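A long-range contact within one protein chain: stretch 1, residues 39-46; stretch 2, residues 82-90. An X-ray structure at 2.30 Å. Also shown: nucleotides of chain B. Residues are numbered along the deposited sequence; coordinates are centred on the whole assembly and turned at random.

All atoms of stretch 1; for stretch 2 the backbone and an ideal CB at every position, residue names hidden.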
# COMPACT_ATOMS: atom_id res chain seq x y z
N LYS A 39 10.42 2.59 -3.86
CA LYS A 39 9.50 3.48 -3.15
C LYS A 39 8.02 3.08 -3.30
O LYS A 39 7.14 3.66 -2.66
CB LYS A 39 9.73 4.93 -3.61
CG LYS A 39 10.98 5.56 -3.01
CD LYS A 39 11.46 6.78 -3.79
CE LYS A 39 10.90 8.09 -3.25
NZ LYS A 39 9.48 8.30 -3.62
N ASP A 40 7.78 2.07 -4.13
CA ASP A 40 6.44 1.57 -4.44
C ASP A 40 6.28 0.20 -3.79
O ASP A 40 5.18 -0.34 -3.66
CB ASP A 40 6.34 1.43 -5.97
CG ASP A 40 4.93 1.23 -6.46
OD1 ASP A 40 4.00 1.78 -5.85
OD2 ASP A 40 4.76 0.52 -7.48
N ARG A 41 7.41 -0.36 -3.36
CA ARG A 41 7.47 -1.73 -2.89
C ARG A 41 6.85 -1.87 -1.51
O ARG A 41 6.82 -0.93 -0.72
CB ARG A 41 8.92 -2.21 -2.86
CG ARG A 41 9.09 -3.63 -2.40
CD ARG A 41 10.49 -4.12 -2.71
NE ARG A 41 11.17 -4.62 -1.52
CZ ARG A 41 11.02 -5.85 -1.04
NH1 ARG A 41 10.21 -6.71 -1.64
NH2 ARG A 41 11.68 -6.22 0.05
N ARG A 42 6.36 -3.07 -1.24
CA ARG A 42 5.74 -3.38 0.03
C ARG A 42 6.18 -4.77 0.49
O ARG A 42 5.98 -5.76 -0.21
CB ARG A 42 4.22 -3.32 -0.11
CG ARG A 42 3.44 -3.83 1.07
CD ARG A 42 2.04 -3.24 1.08
NE ARG A 42 1.23 -3.73 2.19
CZ ARG A 42 0.46 -4.81 2.14
NH1 ARG A 42 0.38 -5.52 1.03
NH2 ARG A 42 -0.25 -5.17 3.20
N ARG A 43 6.79 -4.85 1.67
CA ARG A 43 7.06 -6.14 2.28
C ARG A 43 5.74 -6.74 2.74
O ARG A 43 4.94 -6.08 3.40
CB ARG A 43 8.03 -5.99 3.45
CG ARG A 43 9.41 -5.48 3.03
CD ARG A 43 10.21 -5.00 4.22
NE ARG A 43 9.65 -3.78 4.80
CZ ARG A 43 9.99 -3.28 5.98
NH1 ARG A 43 10.89 -3.88 6.73
NH2 ARG A 43 9.42 -2.18 6.42
N SER A 44 5.51 -7.99 2.38
CA SER A 44 4.31 -8.68 2.80
C SER A 44 4.31 -8.74 4.33
O SER A 44 5.27 -9.24 4.92
CB SER A 44 4.28 -10.09 2.22
OG SER A 44 3.06 -10.72 2.55
N PRO A 45 3.23 -8.24 4.97
CA PRO A 45 3.16 -8.26 6.43
C PRO A 45 3.01 -9.65 7.02
O PRO A 45 2.96 -9.77 8.25
CB PRO A 45 1.92 -7.42 6.74
CG PRO A 45 1.10 -7.50 5.52
CD PRO A 45 2.06 -7.58 4.38
N ARG A 46 2.97 -10.68 6.18
CA ARG A 46 2.92 -12.06 6.65
C ARG A 46 4.33 -12.61 6.82
O ARG A 46 4.56 -13.49 7.64
CB ARG A 46 2.10 -12.94 5.69
CG ARG A 46 2.86 -13.44 4.46
CD ARG A 46 1.97 -14.31 3.56
NE ARG A 46 2.43 -14.32 2.17
CZ ARG A 46 1.87 -15.02 1.19
NH1 ARG A 46 0.81 -15.79 1.43
NH2 ARG A 46 2.36 -14.96 -0.04
N UNK A 82 5.22 4.49 1.67
CA UNK A 82 3.90 4.99 1.96
C UNK A 82 2.91 3.86 1.75
O UNK A 82 1.93 3.70 2.47
CB UNK A 82 3.56 6.20 1.09
N UNK A 83 3.20 3.04 0.75
CA UNK A 83 2.36 1.90 0.48
C UNK A 83 2.35 0.93 1.66
O UNK A 83 1.30 0.38 2.00
CB UNK A 83 2.83 1.19 -0.79
N UNK A 84 3.51 0.72 2.27
CA UNK A 84 3.60 -0.19 3.41
C UNK A 84 2.77 0.31 4.57
O UNK A 84 2.23 -0.47 5.35
CB UNK A 84 5.06 -0.37 3.85
N UNK A 85 2.67 1.62 4.69
CA UNK A 85 1.91 2.20 5.78
C UNK A 85 0.40 2.18 5.47
O UNK A 85 -0.40 1.76 6.30
CB UNK A 85 2.38 3.63 6.05
N UNK A 86 0.03 2.64 4.28
CA UNK A 86 -1.37 2.76 3.92
C UNK A 86 -2.06 1.40 3.92
O UNK A 86 -3.24 1.29 4.25
CB UNK A 86 -1.51 3.42 2.55
N UNK A 87 -1.30 0.36 3.59
CA UNK A 87 -1.84 -0.99 3.53
C UNK A 87 -1.35 -1.82 4.70
O UNK A 87 -1.28 -3.05 4.62
CB UNK A 87 -1.46 -1.66 2.21
N UNK A 88 -1.02 -1.16 5.80
CA UNK A 88 -0.69 -1.88 7.01
C UNK A 88 -1.97 -2.42 7.64
O UNK A 88 -2.99 -1.73 7.64
CB UNK A 88 0.07 -0.98 7.99
N UNK A 89 -1.93 -3.65 8.18
CA UNK A 89 -3.09 -4.26 8.85
C UNK A 89 -3.85 -3.37 9.82
O UNK A 89 -5.04 -3.56 9.99
CB UNK A 89 -2.62 -5.50 9.61
N UNK A 90 -3.16 -2.42 10.44
CA UNK A 90 -3.76 -1.54 11.45
C UNK A 90 -4.17 -0.19 10.87
O UNK A 90 -4.79 0.63 11.56
CB UNK A 90 -2.78 -1.32 12.61
P G B 5 -1.78 12.23 -1.83
OP1 G B 5 -0.80 13.08 -1.10
OP2 G B 5 -2.71 12.88 -2.79
O5' G B 5 -1.03 11.08 -2.64
C5' G B 5 0.21 10.56 -2.20
C4' G B 5 0.53 9.24 -2.86
O4' G B 5 -0.27 8.19 -2.24
C3' G B 5 0.24 9.17 -4.36
O3' G B 5 1.23 8.36 -5.00
C2' G B 5 -1.11 8.46 -4.42
O2' G B 5 -1.36 7.75 -5.62
C1' G B 5 -1.01 7.50 -3.23
N9 G B 5 -2.30 7.12 -2.65
C8 G B 5 -3.19 7.95 -2.00
N7 G B 5 -4.26 7.32 -1.60
C5 G B 5 -4.07 6.01 -2.02
C6 G B 5 -4.91 4.87 -1.87
O6 G B 5 -6.01 4.79 -1.32
N1 G B 5 -4.35 3.74 -2.44
C2 G B 5 -3.13 3.70 -3.07
N2 G B 5 -2.75 2.51 -3.55
N3 G B 5 -2.33 4.76 -3.21
C4 G B 5 -2.87 5.87 -2.67
P U B 3 -2.27 8.20 10.39
OP1 U B 3 -3.13 9.39 10.16
OP2 U B 3 -2.57 7.23 11.48
O5' U B 3 -2.26 7.38 9.02
C5' U B 3 -1.04 6.96 8.44
C4' U B 3 -1.12 7.04 6.93
O4' U B 3 -2.06 6.03 6.46
C3' U B 3 -1.61 8.37 6.39
O3' U B 3 -1.01 8.61 5.12
C2' U B 3 -3.11 8.11 6.21
O2' U B 3 -3.76 8.98 5.30
C1' U B 3 -3.09 6.66 5.72
N1 U B 3 -4.35 5.92 5.92
C2 U B 3 -4.77 5.06 4.91
O2 U B 3 -4.15 4.87 3.87
N3 U B 3 -5.96 4.40 5.15
C4 U B 3 -6.77 4.53 6.26
O4 U B 3 -7.81 3.88 6.33
C5 U B 3 -6.26 5.44 7.25
C6 U B 3 -5.10 6.09 7.05
P A B 4 -0.82 10.11 4.57
OP1 A B 4 0.57 10.27 4.06
OP2 A B 4 -1.35 11.01 5.63
O5' A B 4 -1.81 10.23 3.32
C5' A B 4 -1.59 9.46 2.14
C4' A B 4 -2.47 9.89 0.99
O4' A B 4 -3.87 9.60 1.28
C3' A B 4 -2.42 11.36 0.59
O3' A B 4 -2.70 11.42 -0.80
C2' A B 4 -3.63 11.94 1.32
O2' A B 4 -4.11 13.16 0.79
C1' A B 4 -4.63 10.80 1.13
N9 A B 4 -5.73 10.75 2.10
C8 A B 4 -5.67 11.00 3.45
N7 A B 4 -6.81 10.83 4.06
C5 A B 4 -7.69 10.42 3.06
C6 A B 4 -9.06 10.08 3.09
N6 A B 4 -9.80 10.10 4.20
N1 A B 4 -9.64 9.71 1.92
C2 A B 4 -8.87 9.69 0.80
N3 A B 4 -7.58 9.99 0.66
C4 A B 4 -7.03 10.36 1.84

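Position 82 is helical (phi/psi -63/-35), and its ideal CB has nothing of stretch 1 within 5.5 Å. It points sideways, on the side where the guanosine nucleotide of chain B lies, so a long polar or basic side chain would suit. The residue is R82: its CD comes 3.2 Å from O4' of that guanosine, whose C5' lies over one face of the guanidinium.

At position 83 CA-to-CB points toward stretch 1, and the ideal CB stands 4.0 Å from D40 O and 4.8 Å from R42 CB. The space is shallow, fit for alanine, serine, threonine or valine. T83 occupies it with chi1 m. A water hydrogen-bonded to T83 OG1 (2.7 Å) also donates to K39 O (2.7 Å), linking the stretches, while T83 CG2 approaches R42 CD at 4.0 Å.

Position 84 is the most informative. The CA atom of position 84 is 5.1 Å from R42 CA, and its CB, directed sideways, lies 4.7 Å from R42 CG and 5.3 Å from R43 N. Stretch 1 presents the backbone NH of R43 and its guanidinium on the same side, which calls for an acceptor on a flexible arm: glutamate best, glutamine plausibly. E84 fits, with chi1 m and chi2 t carrying the carboxylate across. OE2 accepts from R43 N (2.6 Å, 158°) and R43 NE (2.8 Å), and OE1 from R43 NH2 (2.8 Å, 166°), the side-chain pair forming a salt bridge. The aliphatic part also packs, R42 CG to E84 CG being 3.9 Å.

Positions 85 and 86 point away and sideways, with nothing of stretch 1 within 5.5 Å of either CB; the uridine of chain B is nearby, so polar side chains are reasonable. Q85 brings OE1 to 3.5 Å from the uridine C4'. Q86 donates from NE2 to the uridine O2 (2.8 Å).

At position 87 phi/psi (-108/27) leaves the helix. The ideal CB is 3.4 Å from R42 NE, over a guanidinium face, so a flat or aliphatic side chain would be tolerated. F87 places CB over that face; its ring leads away, CZ lying 3.4 Å from the guanosine N2. Its carbonyl O accepts a weak bond from R42 NH2 (2.8 Å, 130°), and a water accepting from R42 NE (3.0 Å) donates to E84 O (2.5 Å).

Position 88 points away, leaving many choices; H88 ND1 accepts a hydrogen bond from the backbone N of position 90 (3.2 Å).

Position 89 has phi -45 and a sideways CB with nothing of stretch 1 within 5.5 Å, P45 CB lying just beyond, so that a proline or other apolar side chain could reach it. P89 CG meets P45 CB at 4.1 Å.

Position 90 is out of reach and little constrained; it is E90.

Stretch 2 (82-90) RTEQQFHPE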
# COMPACT_ATOMS: atom_id res chain seq x y z
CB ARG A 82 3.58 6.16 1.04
CG ARG A 82 2.13 6.64 1.09
CD ARG A 82 1.92 7.79 0.11
NE ARG A 82 2.60 9.01 0.54
CZ ARG A 82 3.54 9.64 -0.16
NH1 ARG A 82 3.94 9.20 -1.35
NH2 ARG A 82 4.09 10.74 0.34
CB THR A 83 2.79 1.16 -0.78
OG1 THR A 83 2.87 2.10 -1.86
CG2 THR A 83 1.78 0.07 -1.11
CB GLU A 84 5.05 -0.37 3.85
CG GLU A 84 5.79 -1.38 3.03
CD GLU A 84 7.02 -1.92 3.71
OE1 GLU A 84 7.58 -1.23 4.59
OE2 GLU A 84 7.41 -3.04 3.37
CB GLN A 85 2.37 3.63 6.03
CG GLN A 85 1.69 4.29 7.20
CD GLN A 85 2.17 5.70 7.43
OE1 GLN A 85 2.26 6.49 6.49
NE2 GLN A 85 2.48 6.04 8.67
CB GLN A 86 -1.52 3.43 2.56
CG GLN A 86 -1.20 4.92 2.57
CD GLN A 86 -1.82 5.67 1.42
OE1 GLN A 86 -1.15 5.97 0.43
NE2 GLN A 86 -3.10 5.99 1.53
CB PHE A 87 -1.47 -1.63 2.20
CG PHE A 87 -2.13 -0.97 1.04
CD1 PHE A 87 -1.58 0.15 0.45
CD2 PHE A 87 -3.34 -1.43 0.55
CE1 PHE A 87 -2.19 0.77 -0.61
CE2 PHE A 87 -3.96 -0.82 -0.51
CZ PHE A 87 -3.38 0.28 -1.09
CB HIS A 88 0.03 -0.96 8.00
CG HIS A 88 0.67 -1.70 9.13
ND1 HIS A 88 0.00 -1.99 10.31
CD2 HIS A 88 1.91 -2.23 9.27
CE1 HIS A 88 0.81 -2.66 11.11
NE2 HIS A 88 1.97 -2.82 10.51
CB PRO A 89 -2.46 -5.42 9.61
CG PRO A 89 -1.33 -5.84 8.75
CD PRO A 89 -0.79 -4.58 8.13
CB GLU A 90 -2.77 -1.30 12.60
CG GLU A 90 -2.35 -2.54 13.35
CD GLU A 90 -1.41 -2.22 14.50
OE1 GLU A 90 -1.16 -3.12 15.33
OE2 GLU A 90 -0.92 -1.07 14.57
O HOH W 1 4.60 4.13 -1.97
O HOH W 2 7.70 5.39 -0.54
O HOH W 3 1.84 -2.93 4.97
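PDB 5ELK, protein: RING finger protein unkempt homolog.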